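Local coordinates for cellulosomal scaffoldin anchoring protein C (Acetivibrio cellulolyticus, PDB 4UYP) that binds the dockerin of the adaptor scaffoldin ScaB through this cohesin domain and so probably helps attach the cellulosome to the cell surface, at residues P42-V47 and V106-N111; A48-G53 and T64-E69; F77-P80 and R85-D88; I96-S101 and G137-I142. All blocks are in the same frame, centred on the assembly; numbering follows the deposited sequence.

How the contacts relate
The chain first reaches contact 1, whose opening segment, 42-47, leads directly into contact 2. Contact 2 closes a short loop by bringing together strands 45-52 and 62-67, the outermost strands of the sheet order. Contact 3 follows and closes a tighter loop at the end of strand 72-78, on the opposite side of the chain's centre from contact 1. Both loops lie within the long one that contact 1 closes at residues 106-111. Contact 4 crosses contact 1: it opens at 96-101, before that closure, and ends at 137-142. Their centres are 6 Å apart, and backbone pairing joins 45-52 to 91-100 and 109-122 to 133-141. Contacts 1 and 4 therefore bind one end of the cohesin sandwich together.

Contact 1: P42-V47 and V106-N111; sequences PQKVTV and VGELYN. With SO4 (sulfate ion), chain S.
Lys-44 lies over one face of the Tyr-110 ring, and Val-45 packs beside it. CB of Lys-44 sits 3.5 Å from the ring centroid, 11° off the normal, a CH-pi contact. The chain then bends at chi2 (-58°), which keeps it against the tyrosine. Lys-44 CG is 3.5 Å from Tyr-110 CE1, and Lys-44 CD is 3.4 Å from the same CE1. Lys-44 CD also lies 3.9 Å from Glu-108 OE1. A second bend, at chi4, leads the amine away from the ring. Lys-44 NZ donates to O3 of a sulfate ion at 3.3 Å. It also forms salt bridges with Asp-41 and with Glu-128 of a second copy of the protein. In the cohesin jelly roll, this contact bridges strands 45-52 and 109-122 at one end of the sandwich, with no hydrogen bond between the segments. Val-45 CG1 meets Tyr-110 CD2 at 3.6 Å, obliquely to the ring. The phenol oxygen is held from within its own segment: Tyr-110 OH donates to Glu-108 OE1 at 2.5 Å, reaching it 35° out of the carboxylate plane. This short bond probably steadies the phenol end of the ring. Glu-108 OE2 has a salt bridge to Lys-130 of the second copy.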
loop_
_atom_site.group_PDB
_atom_site.type_symbol
_atom_site.label_atom_id
_atom_site.label_comp_id
_atom_site.label_asym_id
_atom_site.label_seq_id
_atom_site.Cartn_x
_atom_site.Cartn_y
_atom_site.Cartn_z
ATOM N N PRO C 42 9.502 0.311 6.580
ATOM C CA PRO C 42 10.835 0.633 6.213
ATOM C C PRO C 42 11.853 0.797 7.337
ATOM O O PRO C 42 13.034 0.938 7.066
ATOM C CB PRO C 42 10.653 1.945 5.360
ATOM C CG PRO C 42 9.480 2.524 6.034
ATOM C CD PRO C 42 8.560 1.466 6.369
ATOM N N GLN C 43 11.312 0.772 8.565
ATOM C CA GLN C 43 12.307 0.734 9.697
ATOM C C GLN C 43 12.567 -0.626 10.192
ATOM O O GLN C 43 13.338 -0.837 11.099
ATOM C CB GLN C 43 12.057 1.682 10.833
ATOM C CG GLN C 43 12.180 3.191 10.444
ATOM C CD GLN C 43 13.568 3.572 10.091
ATOM O OE1 GLN C 43 14.513 2.989 10.636
ATOM N NE2 GLN C 43 13.721 4.554 9.293
ATOM N N LYS C 44 11.941 -1.630 9.499
ATOM C CA LYS C 44 12.250 -3.030 9.793
ATOM C C LYS C 44 13.116 -3.651 8.726
ATOM O O LYS C 44 14.050 -4.384 9.012
ATOM C CB LYS C 44 10.942 -3.893 9.904
ATOM C CG LYS C 44 9.970 -3.351 11.034
ATOM C CD LYS C 44 10.622 -3.308 12.403
ATOM C CE LYS C 44 9.570 -3.018 13.508
ATOM N NZ LYS C 44 8.948 -1.730 13.246
ATOM N N VAL C 45 12.754 -3.444 7.469
ATOM C CA VAL C 45 13.521 -3.957 6.338
ATOM C C VAL C 45 13.609 -2.832 5.322
ATOM O O VAL C 45 12.771 -1.930 5.244
ATOM C CB VAL C 45 12.866 -5.178 5.666
ATOM C CG1 VAL C 45 12.850 -6.357 6.678
ATOM C CG2 VAL C 45 11.471 -4.900 5.131
ATOM N N THR C 46 14.598 -2.970 4.468
ATOM C CA THR C 46 14.761 -2.059 3.331
ATOM C C THR C 46 15.180 -2.936 2.125
ATOM O O THR C 46 15.755 -4.044 2.262
ATOM C CB THR C 46 15.813 -0.973 3.517
ATOM O OG1 THR C 46 17.056 -1.549 4.008
ATOM C CG2 THR C 46 15.241 0.082 4.401
ATOM N N VAL C 47 14.918 -2.467 0.916
ATOM C CA VAL C 47 15.303 -3.249 -0.273
ATOM C C VAL C 47 16.772 -3.017 -0.639
ATOM O O VAL C 47 17.208 -1.863 -0.825
ATOM C CB VAL C 47 14.435 -2.870 -1.486
ATOM C CG1 VAL C 47 14.854 -3.639 -2.759
ATOM C CG2 VAL C 47 12.957 -3.155 -1.200
ATOM N N VAL C 106 14.839 -10.812 17.831
ATOM C CA VAL C 106 14.328 -12.160 17.478
ATOM C C VAL C 106 12.850 -12.301 17.819
ATOM O O VAL C 106 12.374 -11.855 18.916
ATOM C CB VAL C 106 15.154 -13.217 18.261
ATOM C CG1 VAL C 106 14.591 -14.634 18.053
ATOM C CG2 VAL C 106 16.601 -13.197 17.722
ATOM N N GLY C 107 12.087 -12.841 16.852
ATOM C CA GLY C 107 10.694 -13.029 17.024
ATOM C C GLY C 107 9.804 -12.013 16.300
ATOM O O GLY C 107 8.586 -12.232 16.136
ATOM N N GLU C 108 10.450 -10.947 15.827
ATOM C CA GLU C 108 9.672 -9.964 15.053
ATOM C C GLU C 108 9.263 -10.586 13.735
ATOM O O GLU C 108 9.971 -11.478 13.132
ATOM C CB GLU C 108 10.512 -8.734 14.809
ATOM C CG GLU C 108 10.837 -8.003 16.127
ATOM C CD GLU C 108 11.640 -6.703 15.970
ATOM O OE1 GLU C 108 11.638 -6.063 14.988
ATOM O OE2 GLU C 108 12.029 -6.227 17.042
ATOM N N LEU C 109 8.086 -10.193 13.252
ATOM C CA LEU C 109 7.524 -10.721 11.993
ATOM C C LEU C 109 7.216 -9.538 11.110
ATOM O O LEU C 109 6.472 -8.604 11.560
ATOM C CB LEU C 109 6.217 -11.508 12.236
ATOM C CG LEU C 109 6.389 -12.663 13.270
ATOM C CD1 LEU C 109 5.032 -13.303 13.490
ATOM C CD2 LEU C 109 7.327 -13.749 12.791
ATOM N N TYR C 110 7.737 -9.529 9.915
ATOM C CA TYR C 110 7.510 -8.377 8.993
ATOM C C TYR C 110 6.652 -8.842 7.901
ATOM O O TYR C 110 6.931 -9.789 7.137
ATOM C CB TYR C 110 8.831 -7.839 8.472
ATOM C CG TYR C 110 9.849 -7.539 9.585
ATOM C CD1 TYR C 110 9.429 -7.031 10.837
ATOM C CD2 TYR C 110 11.176 -7.852 9.456
ATOM C CE1 TYR C 110 10.324 -6.700 11.866
ATOM C CE2 TYR C 110 12.080 -7.513 10.448
ATOM C CZ TYR C 110 11.631 -6.997 11.686
ATOM O OH TYR C 110 12.495 -6.730 12.720
ATOM N N ASN C 111 5.448 -8.198 7.755
ATOM C CA ASN C 111 4.484 -8.542 6.679
ATOM C C ASN C 111 4.900 -7.839 5.367
ATOM O O ASN C 111 5.082 -6.590 5.336
ATOM C CB ASN C 111 3.138 -7.970 7.147
ATOM C CG ASN C 111 2.647 -8.731 8.364
ATOM O OD1 ASN C 111 1.999 -9.789 8.205
ATOM N ND2 ASN C 111 2.891 -8.182 9.525
HETATM S S SO4 S . 11.897 0.580 14.919
HETATM O O1 SO4 S . 11.642 -0.663 15.791
HETATM O O2 SO4 S . 11.436 1.746 15.793
HETATM O O3 SO4 S . 11.205 0.590 13.553
HETATM O O4 SO4 S . 13.360 0.627 14.566
#

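Contact 2: A48-G53 and T64-E69; sequences ASIDAG and TYYNNE. With SO4 (sulfate ion), chain R; SO4 (sulfate ion), chain Q.
Ile-50 and Thr-64 face each other where strands 48-52 and 64-67 run nearly antiparallel, at 157°, with axes 8.2 Å apart and no direct hydrogen bond between them. Ile-50 carries the packing with two branches. Its CG2 meets the methyl CG2 of Thr-64 at 3.9 Å. Its CD1, at the end of an extended chain, reaches Tyr-66 CD2, also at 3.9 Å, and approaches the ring obliquely. Tyr-66 has chi1 at 50°, which places CG between the backbone N and the carbonyl carbon and sends the ring across, out toward Ala-48. Tyr-66 OH comes 3.7 Å from Ala-48 O. Met-75 of strand 72-78 also touches both Ile-50 and Thr-64.

A water joins the two segments at their other end. It donates to Ile-50 O at 2.8 Å and lies 3.1 Å from Thr-64 OG1. A sulfate ion sits beside them, but its exact place is doubtful. A second sulfate accepts from Asn-68 ND2 through its O2 at 2.9 Å, in a nearly straight bond of 169°. At the end of the strand, Asn-67 OD1 accepts from Glu-69 N and makes an Asx turn. On the other strand, Ala-48 and Ser-49 both face Asn-97 in a classic beta bulge. The whole is an edge of the cohesin beta sandwich, where its two outermost strands meet mainly through side chains.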
loop_
_atom_site.group_PDB
_atom_site.type_symbol
_atom_site.label_atom_id
_atom_site.label_comp_id
_atom_site.label_asym_id
_atom_site.label_seq_id
_atom_site.Cartn_x
_atom_site.Cartn_y
_atom_site.Cartn_z
ATOM N N ALA C 48 17.551 -4.079 -0.677
ATOM C CA ALA C 48 18.934 -4.042 -1.151
ATOM C C ALA C 48 18.979 -4.116 -2.664
ATOM O O ALA C 48 19.806 -3.429 -3.333
ATOM C CB ALA C 48 19.765 -5.187 -0.527
ATOM N N SER C 49 18.126 -4.963 -3.260
ATOM C CA SER C 49 18.118 -5.129 -4.732
ATOM C C SER C 49 16.892 -5.953 -5.091
ATOM O O SER C 49 16.274 -6.642 -4.223
ATOM C CB SER C 49 19.325 -5.872 -5.285
ATOM O OG SER C 49 19.506 -7.134 -4.633
ATOM N N ILE C 50 16.431 -5.871 -6.352
ATOM C CA ILE C 50 15.364 -6.725 -6.881
ATOM C C ILE C 50 15.928 -7.474 -8.070
ATOM O O ILE C 50 16.493 -6.799 -8.963
ATOM C CB ILE C 50 14.160 -5.852 -7.296
ATOM C CG1 ILE C 50 13.607 -5.153 -6.056
ATOM C CG2 ILE C 50 13.056 -6.775 -7.905
ATOM C CD1 ILE C 50 12.484 -4.185 -6.406
ATOM N N ASP C 51 15.764 -8.778 -8.166
ATOM C CA ASP C 51 16.301 -9.566 -9.273
ATOM C C ASP C 51 15.133 -10.165 -10.056
ATOM O O ASP C 51 14.352 -10.957 -9.506
ATOM C CB ASP C 51 17.132 -10.711 -8.754
ATOM C CG ASP C 51 18.361 -10.280 -7.948
ATOM O OD1 ASP C 51 18.923 -9.172 -8.234
ATOM O OD2 ASP C 51 18.847 -11.011 -7.070
ATOM N N ALA C 52 15.133 -9.886 -11.348
ATOM C CA ALA C 52 14.150 -10.613 -12.207
ATOM C C ALA C 52 14.341 -12.092 -12.135
ATOM O O ALA C 52 15.488 -12.582 -12.081
ATOM C CB ALA C 52 14.370 -10.154 -13.657
ATOM N N GLY C 53 13.206 -12.797 -12.206
ATOM C CA GLY C 53 13.250 -14.260 -12.167
ATOM C C GLY C 53 13.192 -14.835 -13.577
ATOM O O GLY C 53 13.263 -14.121 -14.590
ATOM N N THR C 64 11.911 -1.947 -12.461
ATOM C CA THR C 64 11.670 -1.982 -11.005
ATOM C C THR C 64 12.027 -0.615 -10.403
ATOM O O THR C 64 12.772 0.162 -10.959
ATOM C CB THR C 64 12.463 -3.086 -10.329
ATOM O OG1 THR C 64 13.877 -2.687 -10.254
ATOM C CG2 THR C 64 12.374 -4.436 -10.962
ATOM N N TYR C 65 11.442 -0.427 -9.232
ATOM C CA TYR C 65 11.663 0.815 -8.497
ATOM C C TYR C 65 11.378 0.494 -7.053
ATOM O O TYR C 65 10.421 -0.166 -6.754
ATOM C CB TYR C 65 10.790 1.958 -8.964
ATOM C CG TYR C 65 11.007 3.211 -8.119
ATOM C CD1 TYR C 65 12.193 3.962 -8.243
ATOM C CD2 TYR C 65 10.019 3.617 -7.272
ATOM C CE1 TYR C 65 12.322 5.113 -7.383
ATOM C CE2 TYR C 65 10.157 4.688 -6.415
ATOM C CZ TYR C 65 11.264 5.421 -6.537
ATOM O OH TYR C 65 11.442 6.510 -5.637
ATOM N N TYR C 66 12.125 1.083 -6.123
ATOM C CA TYR C 66 11.740 0.939 -4.733
ATOM C C TYR C 66 12.036 2.259 -4.018
ATOM O O TYR C 66 12.904 3.000 -4.425
ATOM C CB TYR C 66 12.478 -0.244 -4.072
ATOM C CG TYR C 66 13.936 -0.286 -4.258
ATOM C CD1 TYR C 66 14.753 0.383 -3.385
ATOM C CD2 TYR C 66 14.572 -1.062 -5.303
ATOM C CE1 TYR C 66 16.131 0.367 -3.496
ATOM C CE2 TYR C 66 16.003 -1.091 -5.369
ATOM C CZ TYR C 66 16.774 -0.372 -4.533
ATOM O OH TYR C 66 18.167 -0.326 -4.629
ATOM N N ASN C 67 11.283 2.451 -2.952
ATOM C CA ASN C 67 11.476 3.656 -2.141
ATOM C C ASN C 67 11.583 3.152 -0.687
ATOM O O ASN C 67 10.608 2.721 -0.078
ATOM C CB ASN C 67 10.247 4.575 -2.356
ATOM C CG ASN C 67 10.310 5.819 -1.545
ATOM O OD1 ASN C 67 10.916 5.826 -0.459
ATOM N ND2 ASN C 67 9.689 6.941 -2.048
ATOM N N ASN C 68 12.789 3.243 -0.156
ATOM C CA ASN C 68 13.107 2.708 1.179
ATOM C C ASN C 68 12.764 3.716 2.283
ATOM O O ASN C 68 12.897 3.352 3.473
ATOM C CB ASN C 68 14.524 2.355 1.256
ATOM C CG ASN C 68 14.856 0.989 0.584
ATOM O OD1 ASN C 68 13.970 0.086 0.667
ATOM N ND2 ASN C 68 16.028 0.803 0.034
ATOM N N GLU C 69 12.336 4.895 1.956
ATOM C CA GLU C 69 11.814 5.752 2.970
ATOM C C GLU C 69 10.355 5.565 3.162
ATOM O O GLU C 69 9.850 5.568 4.320
ATOM C CB GLU C 69 12.140 7.226 2.609
ATOM C CG GLU C 69 13.609 7.643 2.668
ATOM C CD GLU C 69 14.505 6.828 1.737
ATOM O OE1 GLU C 69 14.195 6.739 0.482
ATOM O OE2 GLU C 69 15.460 6.190 2.259
HETATM S S SO4 R . 15.705 -1.866 -13.125
HETATM O O1 SO4 R . 16.471 -2.898 -14.039
HETATM O O2 SO4 R . 15.298 -2.680 -11.901
HETATM O O3 SO4 R . 14.493 -1.410 -13.760
HETATM O O4 SO4 R . 16.371 -0.479 -12.568
HETATM S S SO4 Q . 18.315 3.378 -1.459
HETATM O O1 SO4 Q . 19.256 2.255 -1.910
HETATM O O2 SO4 Q . 17.682 3.240 -0.112
HETATM O O3 SO4 Q . 17.414 3.531 -2.650
HETATM O O4 SO4 Q . 19.108 4.666 -1.345
HETATM O O HOH W 1 15.974 -4.883 -10.951
#

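Contact 3: F77-P80 and R85-D88; sequences FEAP and RIID
Packing, mostly apolar, joins Phe-77, Ala-79 and Pro-80 to Arg-85, Ile-86 and Ile-87, with no hydrogen bond between the segments. The contact lies at one end of the cohesin beta sandwich, where strand 72-78 runs out into the loop leading to strand 91-100. Phe-77, Ile-87 and Ala-79 are its buried residues. Phe-77 CG is anti to the backbone N (chi1 174°), and the ring lies between the two segments. Ile-87 CD1 sits over the Phe-77 ring centre, 3.8 Å from the centroid and 10° off the normal. The opposite face is covered, nearer its rim, by Ala-79 N. At the ring edge, Phe-77 CZ is 4.2 Å from Ile-86 CA. Phe-93 touches both Phe-77 and Ile-87 from strand 91-100.

Ala-79 CB points at segment 85-88 and meets Arg-85 O at 3.3 Å and Ile-86 CD1 at 3.8 Å. The same alanine offers its carbonyl to Arg-58 of the ScaB chain, so this end of the strand takes part in the dockerin interface. Arg-85 bends at chi2 and chi3, which brings the face of its guanidinium against the proline ring. NH2 forms a salt bridge with Asp-61. Pro-80 CG lies over the centre of the guanidinium face, 3.7 Å from Arg-85 CZ.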
loop_
_atom_site.group_PDB
_atom_site.type_symbol
_atom_site.label_atom_id
_atom_site.label_comp_id
_atom_site.label_asym_id
_atom_site.label_seq_id
_atom_site.Cartn_x
_atom_site.Cartn_y
_atom_site.Cartn_z
ATOM N N PHE C 77 5.993 -5.451 -15.836
ATOM C CA PHE C 77 6.309 -6.227 -17.058
ATOM C C PHE C 77 5.464 -5.695 -18.186
ATOM O O PHE C 77 4.252 -5.431 -18.020
ATOM C CB PHE C 77 5.955 -7.693 -16.850
ATOM C CG PHE C 77 6.115 -8.540 -18.094
ATOM C CD1 PHE C 77 7.383 -8.869 -18.590
ATOM C CD2 PHE C 77 5.000 -8.957 -18.793
ATOM C CE1 PHE C 77 7.544 -9.646 -19.731
ATOM C CE2 PHE C 77 5.144 -9.728 -19.954
ATOM C CZ PHE C 77 6.393 -10.067 -20.421
ATOM N N GLU C 78 6.117 -5.417 -19.326
ATOM C CA GLU C 78 5.410 -4.996 -20.555
ATOM C C GLU C 78 5.942 -5.895 -21.663
ATOM O O GLU C 78 7.139 -5.712 -22.048
ATOM C CB GLU C 78 5.670 -3.558 -20.833
ATOM C CG GLU C 78 5.204 -2.550 -19.727
ATOM C CD GLU C 78 6.041 -1.228 -19.754
ATOM O OE1 GLU C 78 7.304 -1.283 -19.636
ATOM O OE2 GLU C 78 5.283 -0.219 -19.910
ATOM N N ALA C 79 5.169 -6.843 -22.151
ATOM C CA ALA C 79 5.627 -7.609 -23.298
ATOM C C ALA C 79 5.836 -6.708 -24.489
ATOM O O ALA C 79 5.218 -5.664 -24.594
ATOM C CB ALA C 79 4.580 -8.616 -23.633
ATOM N N PRO C 80 6.756 -7.096 -25.347
ATOM C CA PRO C 80 6.875 -6.310 -26.591
ATOM C C PRO C 80 5.594 -6.406 -27.436
ATOM O O PRO C 80 4.784 -7.336 -27.251
ATOM C CB PRO C 80 8.097 -7.018 -27.277
ATOM C CG PRO C 80 7.995 -8.457 -26.796
ATOM C CD PRO C 80 7.642 -8.262 -25.305
ATOM N N ARG C 85 7.970 -11.970 -26.406
ATOM C CA ARG C 85 8.203 -12.503 -25.046
ATOM C C ARG C 85 6.829 -12.293 -24.441
ATOM O O ARG C 85 6.148 -11.309 -24.778
ATOM C CB ARG C 85 9.238 -11.667 -24.217
ATOM C CG ARG C 85 10.709 -11.966 -24.483
ATOM C CD ARG C 85 11.376 -11.093 -25.433
ATOM N NE ARG C 85 11.231 -9.674 -25.201
ATOM C CZ ARG C 85 11.574 -8.728 -26.067
ATOM N NH1 ARG C 85 12.084 -9.082 -27.335
ATOM N NH2 ARG C 85 11.483 -7.451 -25.769
ATOM N N ILE C 86 6.427 -13.196 -23.594
ATOM C CA ILE C 86 5.087 -13.079 -22.971
ATOM C C ILE C 86 5.232 -13.909 -21.714
ATOM O O ILE C 86 6.131 -14.812 -21.695
ATOM C CB ILE C 86 3.961 -13.630 -23.894
ATOM C CG1 ILE C 86 2.652 -13.129 -23.404
ATOM C CG2 ILE C 86 4.163 -15.140 -24.022
ATOM C CD1 ILE C 86 2.379 -11.750 -23.817
ATOM N N ILE C 87 4.457 -13.649 -20.637
ATOM C CA ILE C 87 4.517 -14.559 -19.477
ATOM C C ILE C 87 3.320 -15.504 -19.626
ATOM O O ILE C 87 2.157 -15.039 -19.535
ATOM C CB ILE C 87 4.511 -13.764 -18.193
ATOM C CG1 ILE C 87 5.830 -13.001 -18.012
ATOM C CG2 ILE C 87 4.348 -14.735 -16.969
ATOM C CD1 ILE C 87 5.820 -12.107 -16.799
ATOM N N ASP C 88 3.631 -16.773 -19.960
ATOM C CA ASP C 88 2.545 -17.711 -20.212
ATOM C C ASP C 88 2.851 -19.050 -19.580
ATOM O O ASP C 88 2.297 -20.124 -20.021
ATOM C CB ASP C 88 2.303 -17.888 -21.720
ATOM C CG ASP C 88 3.442 -18.511 -22.400
ATOM O OD1 ASP C 88 4.554 -18.741 -21.879
ATOM O OD2 ASP C 88 3.286 -18.696 -23.723
#

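Contact 4: I96-S101 and G137-I142; sequences INFKVS and GKIEVI
Phe-98 and Val-100 face Ile-139 and Val-141 across the buried interior, though their strands are not neighbours in the sheet. The first residue of segment 96-101, Ile-96, acts within its own strand. Its CG2 covers one face of the Phe-98 ring, offset toward the rim. Next to meet the other segment is Phe-98, whose CD2 is 4.0 Å from Ile-139 CD1. The methyl comes in obliquely, and Ile-139 CD1 is also 4.1 Å from Phe-98 CG. Ile-139 is extended at chi2 (166°), which carries CD1 out to the ring and leaves its CG2 branch for Val-100. Phe-40 packs edge-to-face with the Phe-98 ring.

This is the hydrophobic core of the cohesin jelly roll. Strands 96-100 and 137-141 run in similar directions, 35° apart, with axes 10.1 Å from each other at closest. That spacing leaves room for side chains from both strands, and no hydrogen bond crosses the gap. Ile-112 reaches in as well and touches both Phe-98 and Ile-139.

Val-100 then turns both methyls to the other segment. With CG1 anti to the backbone N (chi1 179°), Val-100 CG1 meets Val-141 CG2 at 4.2 Å. These two valine side chains cross obliquely. The other branch, Val-100 CG2, lies 4.4 Å from Ile-139 CG2, a looser touch. Val-141 CG2 also packs on Tyr-110 CE2, from strand 109-122.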
loop_
_atom_site.group_PDB
_atom_site.type_symbol
_atom_site.label_atom_id
_atom_site.label_comp_id
_atom_site.label_asym_id
_atom_site.label_seq_id
_atom_site.Cartn_x
_atom_site.Cartn_y
_atom_site.Cartn_z
ATOM N N ILE C 96 12.881 -10.220 -4.238
ATOM C CA ILE C 96 13.290 -8.959 -3.564
ATOM C C ILE C 96 14.322 -9.326 -2.480
ATOM O O ILE C 96 13.994 -10.229 -1.654
ATOM C CB ILE C 96 12.138 -8.236 -2.923
ATOM C CG1 ILE C 96 11.094 -7.909 -4.006
ATOM C CG2 ILE C 96 12.611 -6.925 -2.259
ATOM C CD1 ILE C 96 9.796 -7.474 -3.362
ATOM N N ASN C 97 15.530 -8.779 -2.525
ATOM C CA ASN C 97 16.489 -8.988 -1.431
ATOM C C ASN C 97 16.386 -7.893 -0.421
ATOM O O ASN C 97 16.643 -6.736 -0.774
ATOM C CB ASN C 97 17.857 -9.064 -2.064
ATOM C CG ASN C 97 17.913 -10.133 -3.171
ATOM O OD1 ASN C 97 17.613 -11.298 -2.896
ATOM N ND2 ASN C 97 18.315 -9.730 -4.363
ATOM N N PHE C 98 15.934 -8.254 0.766
ATOM C CA PHE C 98 15.663 -7.260 1.821
ATOM C C PHE C 98 16.760 -7.279 2.904
ATOM O O PHE C 98 17.172 -8.368 3.357
ATOM C CB PHE C 98 14.397 -7.619 2.588
ATOM C CG PHE C 98 13.094 -7.270 1.885
ATOM C CD1 PHE C 98 12.688 -5.948 1.855
ATOM C CD2 PHE C 98 12.335 -8.211 1.261
ATOM C CE1 PHE C 98 11.456 -5.582 1.291
ATOM C CE2 PHE C 98 11.057 -7.836 0.679
ATOM C CZ PHE C 98 10.664 -6.548 0.718
ATOM N N LYS C 99 17.286 -6.125 3.220
ATOM C CA LYS C 99 18.146 -5.976 4.421
ATOM C C LYS C 99 17.279 -5.849 5.672
ATOM O O LYS C 99 16.462 -4.948 5.783
ATOM C CB LYS C 99 19.010 -4.655 4.207
ATOM C CG LYS C 99 19.664 -4.148 5.488
ATOM C CD LYS C 99 20.732 -5.091 5.859
ATOM C CE LYS C 99 21.599 -4.472 7.015
ATOM N NZ LYS C 99 20.830 -4.029 8.130
ATOM N N VAL C 100 17.475 -6.810 6.602
ATOM C CA VAL C 100 16.833 -6.778 7.908
ATOM C C VAL C 100 17.611 -5.755 8.796
ATOM O O VAL C 100 18.837 -5.900 8.931
ATOM C CB VAL C 100 16.866 -8.165 8.558
ATOM C CG1 VAL C 100 16.200 -8.096 9.928
ATOM C CG2 VAL C 100 16.123 -9.166 7.642
ATOM N N SER C 101 16.827 -4.869 9.401
ATOM C CA SER C 101 17.490 -3.859 10.263
ATOM C C SER C 101 18.472 -4.487 11.282
ATOM O O SER C 101 18.170 -5.555 11.855
ATOM C CB SER C 101 16.444 -3.135 10.928
ATOM O OG SER C 101 17.028 -2.225 11.902
ATOM N N GLY C 137 3.580 -12.623 2.153
ATOM C CA GLY C 137 4.709 -13.308 2.827
ATOM C C GLY C 137 5.028 -12.612 4.127
ATOM O O GLY C 137 4.641 -11.471 4.398
ATOM N N LYS C 138 5.818 -13.300 4.944
ATOM C CA LYS C 138 6.322 -12.707 6.169
ATOM C C LYS C 138 7.843 -13.018 6.246
ATOM O O LYS C 138 8.327 -14.051 5.748
ATOM C CB LYS C 138 5.691 -13.372 7.410
ATOM C CG LYS C 138 4.190 -13.106 7.515
ATOM C CD LYS C 138 3.673 -13.958 8.676
ATOM C CE LYS C 138 2.253 -14.348 8.623
ATOM N NZ LYS C 138 1.751 -14.746 7.358
ATOM N N ILE C 139 8.578 -12.091 6.835
ATOM C CA ILE C 139 9.987 -12.359 7.204
ATOM C C ILE C 139 10.035 -12.468 8.716
ATOM O O ILE C 139 9.565 -11.565 9.455
ATOM C CB ILE C 139 10.881 -11.184 6.786
ATOM C CG1 ILE C 139 10.905 -11.050 5.260
ATOM C CG2 ILE C 139 12.340 -11.360 7.350
ATOM C CD1 ILE C 139 11.495 -9.680 4.839
ATOM N N GLU C 140 10.515 -13.628 9.208
ATOM C CA GLU C 140 10.708 -13.808 10.653
ATOM C C GLU C 140 12.160 -13.599 11.064
ATOM O O GLU C 140 13.054 -14.152 10.434
ATOM C CB GLU C 140 10.238 -15.268 11.035
ATOM C CG GLU C 140 10.497 -15.511 12.568
ATOM C CD GLU C 140 9.753 -16.726 13.126
ATOM O OE1 GLU C 140 9.072 -17.438 12.366
ATOM O OE2 GLU C 140 9.868 -16.912 14.338
ATOM N N VAL C 141 12.369 -12.754 12.091
ATOM C CA VAL C 141 13.743 -12.530 12.601
ATOM C C VAL C 141 14.152 -13.685 13.545
ATOM O O VAL C 141 13.417 -13.950 14.510
ATOM C CB VAL C 141 13.828 -11.181 13.287
ATOM C CG1 VAL C 141 15.278 -10.984 13.716
ATOM C CG2 VAL C 141 13.392 -10.100 12.316
ATOM N N ILE C 142 15.225 -14.340 13.180
ATOM C CA ILE C 142 15.690 -15.492 13.979
ATOM C C ILE C 142 17.047 -15.211 14.577
ATOM O O ILE C 142 17.748 -14.262 14.226
ATOM C CB ILE C 142 15.646 -16.782 13.164
ATOM C CG1 ILE C 142 16.512 -16.678 11.897
ATOM C CG2 ILE C 142 14.216 -17.177 12.830
ATOM C CD1 ILE C 142 16.726 -18.028 11.174
#